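Long-range contacts in uncharacterized protein DUF1185 (Bordetella bronchiseptica RB50, PDB 3BYQ), which is of unknown function but adopts a novel variant of the Bacillus chorismate mutase fold and may play a role in amino-acid metabolism: residues S3-L12 and E56-E67; L29-V37 and N147-A156. All coordinates share one frame; numbering follows the deposited sequence.

Contact 1. Residues S3-L12 and E56-E67; sequences SLIEIRKRTL and ELRSLGTLLATE. With EDO (1,2-ethanediol), chain Q; EDO (1,2-ethanediol), chain X.
Strand 7-12 and helix 56-67 run in roughly the same direction, their axes 33° apart and 10.8 Å at closest approach, with the lead-in Ser3-Ile5 meeting the first turn of the helical segment. This is helix-on-sheet packing in a variant of the Bacillus chorismate mutase fold: the helix lies over the sheet, against its strand 7-17.

At the lead-in end the two oxygens of the Glu56 carboxylate meet Leu4 N and Ser3 OG of a small turn. OE1 accepts the backbone N of Leu4 at 2.9 Å, on its syn side and nearly straight (167°), while OE2 takes the hydroxyl OG of Ser3 in a very short bond. Ser3 OG is in turn the acceptor for the backbone N of Ile5, an ST turn, and its hydroxyl therefore links the turn to the helix. The Glu56 chain is extended, with CG anti to the backbone N (chi1 -163°), which carries the carboxylate out to this turn.

Ile5 follows with its CD1 against the helix backbone, 3.3 Å from Glu56 O, and beside Leu57 CD2 at 3.9 Å. That same Glu56 O accepts from the backbone N of Ser59 and, in the modelled conformer, from its OG. Farther on, Ile7 CD1 reaches Leu60 CD1 and Leu63 CD2.

Arg10 bends at chi3 and lays one guanidinium face under Leu63 CD2. Its NH2 makes a salt bridge with Glu67, although the hydrogen bond in it is weak and the two flat groups are steeply turned against each other. Glu67 OE1 also lies very close to Ser34 OG, probably hydrogen-bonded, and Tyr18 of the second subunit packs on Arg10. A water accepts from Arg10 NE at 3.0 Å and lies in the guanidinium plane, 3.1 Å from Glu67 OE1.

Contact 2. Residues L29-V37 and N147-A156; sequences LKLAASCAV and NSIEIGIQDA. With EDO (1,2-ethanediol), chain F; EDO (1,2-ethanediol), chain O; EDO (1,2-ethanediol), chain Y.
Leu29 CD2 faces Asn147 ND2 at 3.3 Å. The other end of that amide stays local: Asn147 OD1 accepts the backbone N of Ser148 at 2.8 Å. Leu31 and Ile149 pass alongside one another, pointing opposite ways, so that Leu31 CD1 lies 3.6 Å from Ser148 O while Ile149 CD1 comes up beside the CB and carbonyl oxygen of Leu31. The reach of Ile149 follows from CG1 being anti to the backbone N (chi1 -175°).

Ala33 offers just its CB, and Ile151 meets it with the CG2 branch at 3.7 Å. Here the two segments face each other as non-adjacent strands of one mixed sheet, in the chorismate mutase-like fold of this family; their axes are 8.1 Å apart at closest approach and at an angle of 41°. Mostly buried, apolar side chains fill the space between them, with Val167 and Ala165 of strand 161-169 touching Ile149 and Ile151.

Cys35 turns its SG to Ile151 CB, whereas its own CB lies near Ile153 CD1. Val37 closes the row: its CG2 meets Ile153 CD1 tip to tip at 3.6 Å, and packs tightly at 3.5 Å against the CB of Ala156, where a type I turn from Ile153 ends with Ala156 N bonded to Ile153 O.

The centres of the two contacts lie about 14 Å apart, and strand 29-39 joins them. It pairs antiparallel with strand 7-17 of contact 1, and Ala32 and Ser34 point away from 147-156, with Ser34 touching helix 51-72, while Leu31, Ala33, Cys35 and Val37 turn to contact 2. Along the chain the segments alternate: 3-12, 29-37, 56-67, 147-156. Helix 51-72 and residues 147-156 thus lie against opposite-pointing side chains of strand 29-39, and the contacts meet directly where Thr11 O lies 2.8 Å from Cys35 N, probably a hydrogen bond. Residues 9-12 extend the sheet into the second subunit, and residues 147-156 also touch further subunits, which ties this core to the six-chain assembly.

Contact 1. Residues S3-L12 and E56-E67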
# COMPACT_ATOMS: atom_id res chain seq x y z
N SER B 3 34.55 8.35 6.73
CA SER B 3 33.20 8.55 7.24
C SER B 3 32.31 7.36 6.96
O SER B 3 32.38 6.74 5.92
CB SER B 3 32.55 9.77 6.61
OG SER B 3 31.25 9.96 7.09
N LEU B 4 31.45 7.11 7.93
CA LEU B 4 30.45 6.04 7.82
C LEU B 4 29.13 6.59 7.30
O LEU B 4 28.12 5.86 7.24
CB LEU B 4 30.18 5.44 9.21
CG LEU B 4 31.33 4.67 9.84
CD1 LEU B 4 31.02 4.32 11.32
CD2 LEU B 4 31.57 3.42 8.98
N ILE B 5 29.14 7.86 6.93
CA ILE B 5 27.91 8.56 6.52
C ILE B 5 27.98 9.02 5.10
O ILE B 5 28.72 9.94 4.77
CB ILE B 5 27.61 9.75 7.43
CG1 ILE B 5 27.53 9.29 8.90
CG2 ILE B 5 26.28 10.44 6.99
CD1 ILE B 5 27.25 10.44 9.87
N GLU B 6 27.21 8.36 4.24
CA GLU B 6 27.15 8.71 2.82
C GLU B 6 25.70 8.94 2.43
O GLU B 6 24.94 8.01 2.36
CB GLU B 6 27.75 7.60 1.98
CG GLU B 6 29.19 7.34 2.30
CD GLU B 6 29.74 6.12 1.59
OE1 GLU B 6 29.03 5.48 0.79
OE2 GLU B 6 30.91 5.79 1.87
N ILE B 7 25.36 10.19 2.15
CA ILE B 7 23.96 10.58 1.84
C ILE B 7 23.64 10.48 0.33
O ILE B 7 24.30 11.10 -0.51
CB ILE B 7 23.68 12.03 2.31
CG1 ILE B 7 24.02 12.22 3.79
CG2 ILE B 7 22.20 12.45 2.04
CD1 ILE B 7 23.97 13.66 4.25
N ARG B 8 22.59 9.74 0.01
CA ARG B 8 22.12 9.60 -1.35
C ARG B 8 21.14 10.72 -1.69
O ARG B 8 21.22 11.37 -2.72
CB ARG B 8 21.44 8.23 -1.55
CG ARG B 8 20.94 8.09 -2.97
CD ARG B 8 20.56 6.69 -3.37
NE ARG B 8 19.47 6.11 -2.61
CZ ARG B 8 18.19 6.16 -2.95
NH1 ARG B 8 17.80 6.85 -3.99
NH2 ARG B 8 17.29 5.56 -2.18
N LYS B 9 20.19 10.90 -0.79
CA LYS B 9 19.15 11.93 -0.97
C LYS B 9 18.57 12.35 0.33
O LYS B 9 18.73 11.69 1.35
CB LYS B 9 18.05 11.44 -1.93
CG LYS B 9 17.26 10.31 -1.43
CD LYS B 9 16.38 9.73 -2.54
CE LYS B 9 15.28 10.63 -2.99
NZ LYS B 9 14.58 9.98 -4.20
N ARG B 10 17.90 13.49 0.27
CA ARG B 10 17.27 14.11 1.43
C ARG B 10 15.92 14.65 1.02
O ARG B 10 15.68 14.95 -0.15
CB ARG B 10 18.13 15.27 1.92
CG ARG B 10 19.42 14.89 2.62
CD ARG B 10 20.29 16.08 2.86
NE ARG B 10 19.71 17.00 3.84
CZ ARG B 10 20.22 18.17 4.19
NH1 ARG B 10 21.40 18.55 3.73
NH2 ARG B 10 19.57 18.93 5.06
N THR B 11 15.00 14.69 1.97
CA THR B 11 13.73 15.35 1.74
C THR B 11 13.41 16.25 2.91
O THR B 11 13.77 15.98 4.07
CB THR B 11 12.54 14.40 1.47
OG1 THR B 11 12.26 13.63 2.65
CG2 THR B 11 12.86 13.50 0.27
N LEU B 12 12.81 17.37 2.58
CA LEU B 12 12.29 18.30 3.57
C LEU B 12 10.81 18.41 3.27
O LEU B 12 10.46 18.65 2.13
CB LEU B 12 12.95 19.65 3.42
CG LEU B 12 12.46 20.79 4.32
CD1 LEU B 12 12.76 20.45 5.76
CD2 LEU B 12 13.14 22.09 3.94
N GLU B 56 29.19 9.02 15.12
CA GLU B 56 29.31 9.85 13.92
C GLU B 56 27.98 10.43 13.44
O GLU B 56 27.92 11.55 12.94
CB GLU B 56 29.99 9.13 12.77
CG GLU B 56 30.47 10.15 11.74
CD GLU B 56 31.08 9.55 10.50
OE1 GLU B 56 31.42 8.33 10.51
OE2 GLU B 56 31.22 10.34 9.52
N LEU B 57 26.91 9.68 13.65
CA LEU B 57 25.56 10.09 13.25
C LEU B 57 25.07 11.34 13.96
O LEU B 57 24.14 11.99 13.49
CB LEU B 57 24.56 8.94 13.40
CG LEU B 57 24.66 7.87 12.31
CD1 LEU B 57 23.96 6.57 12.79
CD2 LEU B 57 24.12 8.38 10.96
N ARG B 58 25.71 11.70 15.06
CA ARG B 58 25.30 12.93 15.74
C ARG B 58 25.38 14.12 14.79
O ARG B 58 24.53 14.98 14.82
CB ARG B 58 26.15 13.16 17.00
CG ARG B 58 25.60 14.20 17.95
CD ARG B 58 24.50 13.65 18.85
NE ARG B 58 25.02 12.62 19.75
CZ ARG B 58 25.73 12.87 20.85
NH1 ARG B 58 25.95 14.10 21.26
NH2 ARG B 58 26.18 11.86 21.57
N SER B 59 26.39 14.10 13.91
CA SER B 59 26.57 15.19 12.93
C SER B 59 25.42 15.26 11.93
O SER B 59 25.05 16.34 11.46
CB SER B 59 27.90 15.09 12.18
OG SER B 59 27.99 13.89 11.45
N LEU B 60 24.88 14.11 11.59
CA LEU B 60 23.71 14.04 10.70
C LEU B 60 22.50 14.64 11.43
O LEU B 60 21.71 15.36 10.85
CB LEU B 60 23.42 12.60 10.31
CG LEU B 60 22.29 12.42 9.29
CD1 LEU B 60 22.64 13.10 7.96
CD2 LEU B 60 21.95 10.92 9.09
N GLY B 61 22.36 14.29 12.71
CA GLY B 61 21.31 14.85 13.58
C GLY B 61 21.38 16.37 13.55
O GLY B 61 20.38 17.08 13.37
N THR B 62 22.59 16.89 13.72
CA THR B 62 22.79 18.36 13.74
C THR B 62 22.41 18.99 12.41
O THR B 62 21.73 20.00 12.36
CB THR B 62 24.23 18.72 14.13
OG1 THR B 62 24.49 18.15 15.42
CG2 THR B 62 24.45 20.24 14.15
N LEU B 63 22.80 18.35 11.33
CA LEU B 63 22.50 18.85 10.01
C LEU B 63 20.98 19.01 9.79
O LEU B 63 20.47 20.05 9.33
CB LEU B 63 23.06 17.87 8.96
CG LEU B 63 22.86 18.30 7.50
CD1 LEU B 63 23.73 19.52 7.10
CD2 LEU B 63 23.07 17.08 6.58
N LEU B 64 20.26 17.95 10.11
CA LEU B 64 18.80 17.90 9.87
C LEU B 64 18.06 18.83 10.82
O LEU B 64 17.11 19.51 10.43
CB LEU B 64 18.26 16.46 10.01
CG LEU B 64 18.92 15.43 9.07
CD1 LEU B 64 18.22 14.05 9.19
CD2 LEU B 64 18.97 15.85 7.65
N ALA B 65 18.52 18.86 12.06
CA ALA B 65 17.85 19.71 13.07
C ALA B 65 18.04 21.16 12.68
O ALA B 65 17.14 21.96 12.79
CB ALA B 65 18.40 19.43 14.51
N THR B 66 19.23 21.50 12.24
CA THR B 66 19.54 22.89 11.81
C THR B 66 18.66 23.30 10.64
O THR B 66 18.12 24.41 10.59
CB THR B 66 21.03 23.07 11.47
OG1 THR B 66 21.79 22.75 12.65
CG2 THR B 66 21.34 24.48 11.06
N GLU B 67 18.45 22.38 9.72
CA GLU B 67 17.62 22.66 8.57
C GLU B 67 16.19 22.97 8.98
O GLU B 67 15.53 23.86 8.43
CB GLU B 67 17.61 21.49 7.60
CG GLU B 67 16.78 21.73 6.40
CD GLU B 67 16.78 20.56 5.41
OE1 GLU B 67 16.91 19.38 5.85
OE2 GLU B 67 16.64 20.84 4.20
C1 EDO Q . 25.88 17.73 18.98
O1 EDO Q . 27.13 17.19 18.52
C2 EDO Q . 25.74 17.53 20.48
O2 EDO Q . 24.61 16.70 20.77
C1 EDO X . 35.16 3.49 6.23
O1 EDO X . 35.62 2.18 6.63
C2 EDO X . 33.64 3.62 6.30
O2 EDO X . 33.05 3.83 4.99
O HOH W 1 16.97 16.43 4.94

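Contact 2. Residues L29-V37 and N147-A156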
# COMPACT_ATOMS: atom_id res chain seq x y z
N LEU B 29 -1.25 25.30 11.89
CA LEU B 29 -0.17 24.48 12.38
C LEU B 29 0.79 24.12 11.26
O LEU B 29 0.37 23.80 10.16
CB LEU B 29 -0.73 23.18 12.97
CG LEU B 29 0.27 22.13 13.43
CD1 LEU B 29 1.15 22.64 14.60
CD2 LEU B 29 -0.52 20.92 13.81
N LYS B 30 2.09 24.18 11.55
CA LYS B 30 3.09 23.67 10.62
C LYS B 30 3.86 22.56 11.33
O LYS B 30 4.29 22.71 12.48
CB LYS B 30 4.06 24.69 10.12
CG LYS B 30 3.41 25.80 9.37
CD LYS B 30 4.44 26.64 8.62
CE LYS B 30 3.77 27.87 8.08
NZ LYS B 30 4.61 28.58 7.07
N LEU B 31 3.95 21.44 10.63
CA LEU B 31 4.77 20.28 11.04
C LEU B 31 5.74 20.03 9.90
O LEU B 31 5.34 19.98 8.75
CB LEU B 31 3.92 19.03 11.28
CG LEU B 31 2.91 19.08 12.43
CD1 LEU B 31 2.06 17.83 12.47
CD2 LEU B 31 3.56 19.31 13.78
N ALA B 32 7.01 19.80 10.22
CA ALA B 32 8.04 19.63 9.18
C ALA B 32 8.93 18.47 9.49
O ALA B 32 9.22 18.20 10.66
CB ALA B 32 8.86 20.93 9.03
N ALA B 33 9.36 17.77 8.43
CA ALA B 33 10.25 16.61 8.62
C ALA B 33 11.42 16.77 7.67
O ALA B 33 11.24 17.21 6.55
CB ALA B 33 9.51 15.30 8.33
N SER B 34 12.60 16.48 8.19
CA SER B 34 13.83 16.48 7.41
C SER B 34 14.37 15.07 7.48
O SER B 34 14.62 14.57 8.57
CB SER B 34 14.86 17.47 7.98
OG SER B 34 16.05 17.55 7.17
N CYS B 35 14.54 14.46 6.31
CA CYS B 35 15.00 13.08 6.17
C CYS B 35 16.25 13.00 5.31
O CYS B 35 16.44 13.77 4.33
CB CYS B 35 13.94 12.25 5.45
SG CYS B 35 12.26 12.30 6.23
N ALA B 36 17.09 12.03 5.66
CA ALA B 36 18.28 11.69 4.90
C ALA B 36 18.35 10.17 4.72
O ALA B 36 18.17 9.41 5.70
CB ALA B 36 19.56 12.17 5.59
N VAL B 37 18.67 9.78 3.48
CA VAL B 37 18.85 8.39 3.08
C VAL B 37 20.33 8.17 2.95
O VAL B 37 20.99 8.85 2.18
CB VAL B 37 18.16 8.07 1.76
CG1 VAL B 37 18.41 6.64 1.37
CG2 VAL B 37 16.65 8.35 1.85
N ASN B 147 0.47 14.86 18.44
CA ASN B 147 0.13 14.93 17.04
C ASN B 147 0.99 13.97 16.23
O ASN B 147 1.79 13.23 16.79
CB ASN B 147 0.36 16.36 16.51
CG ASN B 147 -0.65 16.77 15.47
OD1 ASN B 147 -1.21 15.95 14.73
ND2 ASN B 147 -0.93 18.07 15.43
N SER B 148 0.78 13.97 14.91
CA SER B 148 1.51 13.05 14.04
C SER B 148 1.70 13.62 12.68
O SER B 148 0.91 14.45 12.23
CB SER B 148 0.69 11.74 13.85
OG SER B 148 0.46 11.08 15.06
N ILE B 149 2.79 13.20 12.04
CA ILE B 149 3.04 13.52 10.64
C ILE B 149 3.58 12.24 9.95
O ILE B 149 4.36 11.50 10.55
CB ILE B 149 3.96 14.71 10.45
CG1 ILE B 149 4.08 15.03 8.96
CG2 ILE B 149 5.34 14.42 11.05
CD1 ILE B 149 4.91 16.30 8.62
N GLU B 150 3.15 11.99 8.73
CA GLU B 150 3.65 10.82 8.00
C GLU B 150 4.93 11.14 7.25
O GLU B 150 5.01 12.17 6.59
CB GLU B 150 2.60 10.30 7.00
CG GLU B 150 2.93 8.88 6.53
CD GLU B 150 2.08 8.37 5.41
OE1 GLU B 150 2.20 8.94 4.30
OE2 GLU B 150 1.34 7.39 5.63
N ILE B 151 5.90 10.24 7.33
CA ILE B 151 7.14 10.40 6.56
C ILE B 151 7.34 9.20 5.65
O ILE B 151 6.72 8.13 5.84
CB ILE B 151 8.40 10.56 7.47
CG1 ILE B 151 8.71 9.28 8.26
CG2 ILE B 151 8.22 11.78 8.41
CD1 ILE B 151 10.11 9.27 8.95
N GLY B 152 8.27 9.36 4.73
CA GLY B 152 8.63 8.29 3.80
C GLY B 152 9.17 8.86 2.52
O GLY B 152 8.92 10.02 2.19
N ILE B 153 9.98 8.06 1.86
CA ILE B 153 10.55 8.42 0.55
C ILE B 153 10.23 7.23 -0.34
O ILE B 153 10.49 6.08 -0.00
CB ILE B 153 12.06 8.75 0.62
CG1 ILE B 153 12.24 10.01 1.48
CG2 ILE B 153 12.69 8.99 -0.79
CD1 ILE B 153 13.70 10.42 1.69
N GLN B 154 9.74 7.55 -1.53
CA GLN B 154 9.26 6.52 -2.42
C GLN B 154 10.21 5.37 -2.74
O GLN B 154 9.80 4.20 -2.79
CB GLN B 154 8.71 7.14 -3.70
CG GLN B 154 8.15 6.13 -4.68
CD GLN B 154 9.23 5.57 -5.62
OE1 GLN B 154 10.13 6.29 -6.03
NE2 GLN B 154 9.11 4.29 -5.96
N ASP B 155 11.47 5.74 -2.95
CA ASP B 155 12.48 4.79 -3.36
C ASP B 155 13.51 4.54 -2.25
O ASP B 155 14.65 4.19 -2.54
CB ASP B 155 13.17 5.27 -4.65
CG ASP B 155 14.07 6.47 -4.42
OD1 ASP B 155 13.73 7.30 -3.56
OD2 ASP B 155 15.16 6.53 -5.03
N ALA B 156 13.11 4.71 -1.03
CA ALA B 156 14.02 4.51 0.09
C ALA B 156 13.28 4.02 1.32
O ALA B 156 12.07 4.20 1.43
CB ALA B 156 14.71 5.83 0.46
C1 EDO F . 10.15 11.41 -1.79
O1 EDO F . 9.37 10.31 -2.30
C2 EDO F . 9.60 12.72 -2.31
O2 EDO F . 8.18 12.75 -2.09
C1 EDO O . 1.68 14.59 4.39
O1 EDO O . 1.31 13.26 4.76
C2 EDO O . 3.05 14.91 4.97
O2 EDO O . 3.95 13.83 4.69
C1 EDO Y . 3.16 27.36 4.00
O1 EDO Y . 2.49 27.65 5.22
C2 EDO Y . 2.22 27.72 2.88
O2 EDO Y . 2.09 29.14 2.88